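Local coordinates for protein GlcNAc Inducible Gene 2, GIG2 (Candida albicans, PDB 6AKZ) that binds a ferric ion and is probably an oxygenase of the cupin-like DUF1479 family, at residues L189-W201 with F312-D325. Sequence-based numbering, arbitrary orientation.
With FE (Fe (III) ion), chain B.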
loop_
_atom_site.group_PDB
_atom_site.type_symbol
_atom_site.label_atom_id
_atom_site.label_comp_id
_atom_site.label_asym_id
_atom_site.label_seq_id
_atom_site.Cartn_x
_atom_site.Cartn_y
_atom_site.Cartn_z
ATOM N N LEU A 189 0.990 2.455 -17.151
ATOM C CA LEU A 189 0.555 1.671 -15.963
ATOM C C LEU A 189 -0.801 2.220 -15.487
ATOM O O LEU A 189 -0.839 3.260 -14.887
ATOM C CB LEU A 189 1.594 1.774 -14.854
ATOM N N PRO A 190 -1.934 1.568 -15.823
ATOM C CA PRO A 190 -3.239 2.202 -15.585
ATOM C C PRO A 190 -3.773 2.113 -14.136
ATOM O O PRO A 190 -3.081 1.571 -13.279
ATOM C CB PRO A 190 -4.150 1.428 -16.545
ATOM C CG PRO A 190 -3.594 0.080 -16.496
ATOM C CD PRO A 190 -2.092 0.258 -16.461
ATOM N N LEU A 191 -4.952 2.687 -13.882
ATOM C CA LEU A 191 -5.586 2.656 -12.558
ATOM C C LEU A 191 -5.656 1.240 -11.980
ATOM O O LEU A 191 -6.134 0.307 -12.644
ATOM C CB LEU A 191 -6.985 3.282 -12.551
ATOM C CG LEU A 191 -7.580 3.535 -11.187
ATOM C CD1 LEU A 191 -6.976 4.861 -10.677
ATOM C CD2 LEU A 191 -9.086 3.669 -11.295
ATOM N N HIS A 192 -5.201 1.096 -10.728
ATOM C CA HIS A 192 -5.156 -0.201 -10.145
ATOM C C HIS A 192 -5.142 -0.129 -8.607
ATOM O O HIS A 192 -4.859 0.922 -8.012
ATOM C CB HIS A 192 -3.792 -0.886 -10.632
ATOM C CG HIS A 192 -2.554 -0.183 -10.198
ATOM N ND1 HIS A 192 -2.020 0.906 -10.833
ATOM C CD2 HIS A 192 -1.725 -0.447 -9.170
ATOM C CE1 HIS A 192 -0.956 1.329 -10.186
ATOM N NE2 HIS A 192 -0.740 0.494 -9.191
ATOM N N LEU A 193 -5.211 -1.310 -8.026
ATOM C CA LEU A 193 -4.889 -1.555 -6.654
ATOM C C LEU A 193 -3.620 -2.484 -6.645
ATOM O O LEU A 193 -3.433 -3.237 -7.493
ATOM C CB LEU A 193 -5.958 -2.286 -5.901
ATOM C CG LEU A 193 -7.334 -1.683 -5.768
ATOM C CD1 LEU A 193 -8.147 -2.546 -4.853
ATOM C CD2 LEU A 193 -7.254 -0.283 -5.252
ATOM N N ASP A 194 -2.747 -2.307 -5.657
ATOM C CA ASP A 194 -1.616 -3.180 -5.469
ATOM C C ASP A 194 -2.103 -4.138 -4.329
ATOM O O ASP A 194 -3.274 -4.274 -4.125
ATOM C CB ASP A 194 -0.346 -2.408 -5.118
ATOM C CG ASP A 194 0.151 -1.603 -6.277
ATOM O OD1 ASP A 194 0.509 -2.279 -7.244
ATOM O OD2 ASP A 194 0.118 -0.393 -6.199
ATOM N N SER A 195 -1.194 -4.780 -3.610
ATOM C CA SER A 195 -1.569 -5.665 -2.539
ATOM C C SER A 195 -2.498 -6.822 -2.983
ATOM O O SER A 195 -3.372 -7.219 -2.290
ATOM C CB SER A 195 -2.120 -4.923 -1.322
ATOM O OG SER A 195 -1.197 -4.006 -0.815
ATOM N N SER A 196 -2.194 -7.290 -4.168
ATOM C CA SER A 196 -2.775 -8.451 -4.848
ATOM C C SER A 196 -3.803 -8.240 -5.924
ATOM O O SER A 196 -4.552 -7.309 -5.881
ATOM C CB SER A 196 -3.347 -9.487 -3.857
ATOM O OG SER A 196 -4.623 -9.137 -3.431
ATOM N N SER A 197 -3.813 -9.181 -6.870
ATOM C CA SER A 197 -4.875 -9.140 -7.917
ATOM C C SER A 197 -6.177 -9.771 -7.459
ATOM O O SER A 197 -7.202 -9.102 -7.352
ATOM C CB SER A 197 -4.300 -9.792 -9.201
ATOM O OG SER A 197 -5.013 -9.425 -10.362
ATOM N N ILE A 198 -6.159 -11.068 -7.126
ATOM C CA ILE A 198 -7.380 -11.833 -6.823
ATOM C C ILE A 198 -7.566 -12.160 -5.299
ATOM O O ILE A 198 -8.659 -12.477 -4.904
ATOM C CB ILE A 198 -7.420 -13.182 -7.639
ATOM C CG1 ILE A 198 -8.793 -13.855 -7.658
ATOM C CG2 ILE A 198 -6.445 -14.211 -7.042
ATOM C CD1 ILE A 198 -9.888 -13.190 -8.422
ATOM N N GLU A 199 -6.488 -12.104 -4.525
ATOM C CA GLU A 199 -6.500 -12.442 -3.096
ATOM C C GLU A 199 -7.605 -11.865 -2.202
ATOM O O GLU A 199 -8.076 -12.541 -1.287
ATOM C CB GLU A 199 -5.133 -12.127 -2.478
ATOM C CG GLU A 199 -4.089 -13.211 -2.692
ATOM C CD GLU A 199 -3.620 -13.291 -4.131
ATOM O OE1 GLU A 199 -4.072 -12.465 -4.952
ATOM O OE2 GLU A 199 -2.799 -14.180 -4.441
ATOM N N ARG A 200 -8.007 -10.625 -2.449
ATOM C CA ARG A 200 -9.020 -9.969 -1.620
ATOM C C ARG A 200 -10.302 -10.789 -1.577
ATOM O O ARG A 200 -10.966 -10.752 -0.644
ATOM C CB ARG A 200 -9.323 -8.573 -2.099
ATOM C CG ARG A 200 -8.159 -7.606 -1.950
ATOM C CD ARG A 200 -8.531 -6.169 -2.302
ATOM N NE ARG A 200 -7.525 -5.164 -2.074
ATOM C CZ ARG A 200 -6.414 -4.997 -2.772
ATOM N NH1 ARG A 200 -6.110 -5.767 -3.771
ATOM N NH2 ARG A 200 -5.592 -4.019 -2.465
ATOM N N TRP A 201 -10.600 -11.450 -2.675
ATOM C CA TRP A 201 -11.686 -12.377 -2.800
ATOM C C TRP A 201 -11.334 -13.814 -2.468
ATOM O O TRP A 201 -12.082 -14.443 -1.688
ATOM C CB TRP A 201 -12.227 -12.322 -4.200
ATOM C CG TRP A 201 -12.833 -11.027 -4.642
ATOM C CD1 TRP A 201 -14.094 -10.590 -4.401
ATOM C CD2 TRP A 201 -12.205 -10.040 -5.418
ATOM N NE1 TRP A 201 -14.292 -9.378 -5.018
ATOM C CE2 TRP A 201 -13.146 -9.046 -5.672
ATOM C CE3 TRP A 201 -10.950 -9.942 -6.003
ATOM C CZ2 TRP A 201 -12.842 -7.924 -6.438
ATOM C CZ3 TRP A 201 -10.675 -8.873 -6.799
ATOM C CH2 TRP A 201 -11.595 -7.885 -6.991
ATOM N N PHE A 312 -14.034 -12.274 -12.462
ATOM C CA PHE A 312 -13.399 -11.370 -11.494
ATOM C C PHE A 312 -12.649 -10.324 -12.316
ATOM O O PHE A 312 -11.468 -10.490 -12.671
ATOM C CB PHE A 312 -12.520 -12.170 -10.543
ATOM C CG PHE A 312 -13.300 -12.840 -9.485
ATOM C CD1 PHE A 312 -13.896 -14.104 -9.712
ATOM C CD2 PHE A 312 -13.555 -12.197 -8.296
ATOM C CE1 PHE A 312 -14.697 -14.683 -8.738
ATOM C CE2 PHE A 312 -14.352 -12.796 -7.311
ATOM C CZ PHE A 312 -14.936 -14.043 -7.545
ATOM N N PRO A 313 -13.390 -9.316 -12.774
ATOM C CA PRO A 313 -12.811 -8.410 -13.748
ATOM C C PRO A 313 -11.564 -7.660 -13.278
ATOM O O PRO A 313 -11.471 -7.294 -12.087
ATOM C CB PRO A 313 -13.944 -7.445 -14.044
ATOM C CG PRO A 313 -15.183 -7.996 -13.430
ATOM C CD PRO A 313 -14.764 -8.960 -12.378
ATOM N N GLY A 314 -10.597 -7.519 -14.177
ATOM C CA GLY A 314 -9.326 -6.846 -13.884
ATOM C C GLY A 314 -8.295 -7.694 -13.144
ATOM O O GLY A 314 -7.216 -7.195 -12.816
ATOM N N THR A 315 -8.581 -8.982 -12.936
ATOM C CA THR A 315 -7.688 -9.855 -12.157
ATOM C C THR A 315 -6.897 -10.758 -13.043
ATOM O O THR A 315 -7.408 -11.204 -14.081
ATOM C CB THR A 315 -8.431 -10.748 -11.129
ATOM O OG1 THR A 315 -9.269 -11.680 -11.809
ATOM C CG2 THR A 315 -9.257 -9.955 -10.060
ATOM N N VAL A 316 -5.670 -11.040 -12.617
ATOM C CA VAL A 316 -4.825 -12.096 -13.193
ATOM C C VAL A 316 -4.295 -12.860 -12.004
ATOM O O VAL A 316 -3.332 -12.395 -11.368
ATOM C CB VAL A 316 -3.693 -11.506 -14.036
ATOM C CG1 VAL A 316 -2.790 -12.590 -14.607
ATOM C CG2 VAL A 316 -4.303 -10.684 -15.176
ATOM N N PRO A 317 -4.957 -13.999 -11.635
ATOM C CA PRO A 317 -4.492 -14.693 -10.470
ATOM C C PRO A 317 -3.011 -14.995 -10.527
ATOM O O PRO A 317 -2.537 -15.380 -11.580
ATOM C CB PRO A 317 -5.325 -15.973 -10.473
ATOM C CG PRO A 317 -6.593 -15.549 -11.088
ATOM C CD PRO A 317 -6.165 -14.621 -12.172
ATOM N N GLY A 318 -2.286 -14.729 -9.415
ATOM C CA GLY A 318 -0.866 -14.916 -9.324
ATOM C C GLY A 318 -0.051 -13.660 -9.516
ATOM O O GLY A 318 1.160 -13.694 -9.483
ATOM N N THR A 319 -0.718 -12.533 -9.788
ATOM C CA THR A 319 -0.029 -11.256 -9.979
ATOM C C THR A 319 -0.424 -10.283 -8.857
ATOM O O THR A 319 -1.265 -10.600 -8.036
ATOM C CB THR A 319 -0.326 -10.630 -11.351
ATOM O OG1 THR A 319 -1.692 -10.206 -11.371
ATOM C CG2 THR A 319 -0.080 -11.709 -12.461
ATOM N N GLY A 320 0.268 -9.149 -8.773
ATOM C CA GLY A 320 0.133 -8.293 -7.577
ATOM C C GLY A 320 -0.828 -7.147 -7.704
ATOM O O GLY A 320 -1.009 -6.433 -6.724
ATOM N N GLN A 321 -1.363 -6.935 -8.901
ATOM C CA GLN A 321 -2.169 -5.764 -9.191
ATOM C C GLN A 321 -3.531 -6.130 -9.660
ATOM O O GLN A 321 -3.703 -7.035 -10.471
ATOM C CB GLN A 321 -1.519 -4.879 -10.265
ATOM C CG GLN A 321 -0.294 -4.068 -9.902
ATOM C CD GLN A 321 0.930 -4.897 -9.732
ATOM O OE1 GLN A 321 1.301 -5.698 -10.619
ATOM N NE2 GLN A 321 1.591 -4.723 -8.594
ATOM N N LEU A 322 -4.519 -5.381 -9.203
ATOM C CA LEU A 322 -5.857 -5.487 -9.707
ATOM C C LEU A 322 -6.074 -4.297 -10.599
ATOM O O LEU A 322 -6.034 -3.139 -10.120
ATOM C CB LEU A 322 -6.924 -5.466 -8.574
ATOM C CG LEU A 322 -8.381 -5.248 -8.975
ATOM C CD1 LEU A 322 -8.888 -6.504 -9.665
ATOM C CD2 LEU A 322 -9.291 -4.963 -7.829
ATOM N N PHE A 323 -6.350 -4.557 -11.879
ATOM C CA PHE A 323 -6.532 -3.480 -12.838
ATOM C C PHE A 323 -7.956 -2.967 -12.923
ATOM O O PHE A 323 -8.919 -3.712 -12.961
ATOM C CB PHE A 323 -5.946 -3.917 -14.179
ATOM C CG PHE A 323 -4.476 -3.851 -14.165
ATOM C CD1 PHE A 323 -3.860 -2.621 -14.053
ATOM C CD2 PHE A 323 -3.700 -4.992 -14.156
ATOM C CE1 PHE A 323 -2.493 -2.506 -14.017
ATOM C CE2 PHE A 323 -2.331 -4.897 -14.117
ATOM C CZ PHE A 323 -1.726 -3.651 -14.038
ATOM N N LEU A 324 -8.070 -1.648 -12.937
ATOM C CA LEU A 324 -9.379 -0.964 -12.803
ATOM C C LEU A 324 -9.687 -0.162 -14.028
ATOM O O LEU A 324 -10.670 0.597 -14.048
ATOM C CB LEU A 324 -9.359 -0.037 -11.572
ATOM C CG LEU A 324 -9.020 -0.791 -10.272
ATOM C CD1 LEU A 324 -8.747 0.223 -9.154
ATOM C CD2 LEU A 324 -10.094 -1.765 -9.872
ATOM N N ASP A 325 -8.910 -0.346 -15.057
ATOM C CA ASP A 325 -9.017 0.560 -16.238
ATOM C C ASP A 325 -10.044 0.157 -17.276
ATOM O O ASP A 325 -10.343 0.962 -18.169
ATOM C CB ASP A 325 -7.705 0.710 -16.946
ATOM C CG ASP A 325 -7.166 -0.600 -17.453
ATOM O OD1 ASP A 325 -7.296 -1.654 -16.744
ATOM O OD2 ASP A 325 -6.624 -0.554 -18.562
HETATM FE FE FE B . 0.632 1.007 -7.622
HETATM O O HOH W 1 2.138 -0.385 -8.447
HETATM O O HOH W 2 1.402 -5.913 -4.843
HETATM O O HOH W 3 -3.343 -12.536 -7.550
HETATM O O HOH W 4 2.192 1.532 -6.373
HETATM O O HOH W 5 1.634 2.523 -8.839
#
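F312 turns its ring edge onto one face of W201. CE2 of F312 lies 3.5 Å from CG of W201, and its ring plane stands at 68° to the five-membered ring of the indole, a T-shaped stack. S197 O and I198 O lie at the indole edge. At the far end of the indole, CH2 of W201 meets CD2 of L322. The H192 ring is held through both nitrogens: ND1 donates to P190 O, near the ring plane, and NE2 binds the iron at 2.1 Å. The methyl CD1 of I198 packs on CB of F312, 3.5 Å away. D194 binds the iron through OD2, which also takes a hydrogen bond from Q257. Its other oxygen, OD1, accepts from NE2 of Q321 at 3.0 Å and from an iron-bound water. Q321 bends at chi2 (72°), which brings its amide back to this carboxylate; the two planes are 70° apart. The hydroxyl of S197 donates to Q321 O at 2.7 Å and accepts from V316 N in a nearly straight bond. L193 and L322 exchange backbone hydrogen bonds in a short antiparallel ladder, extended by L324 N to L191 O. H192 and D194 form the HxD part of a two-histidine, one-carboxylate iron site, completed by H355, as in cupin-fold iron oxygenases.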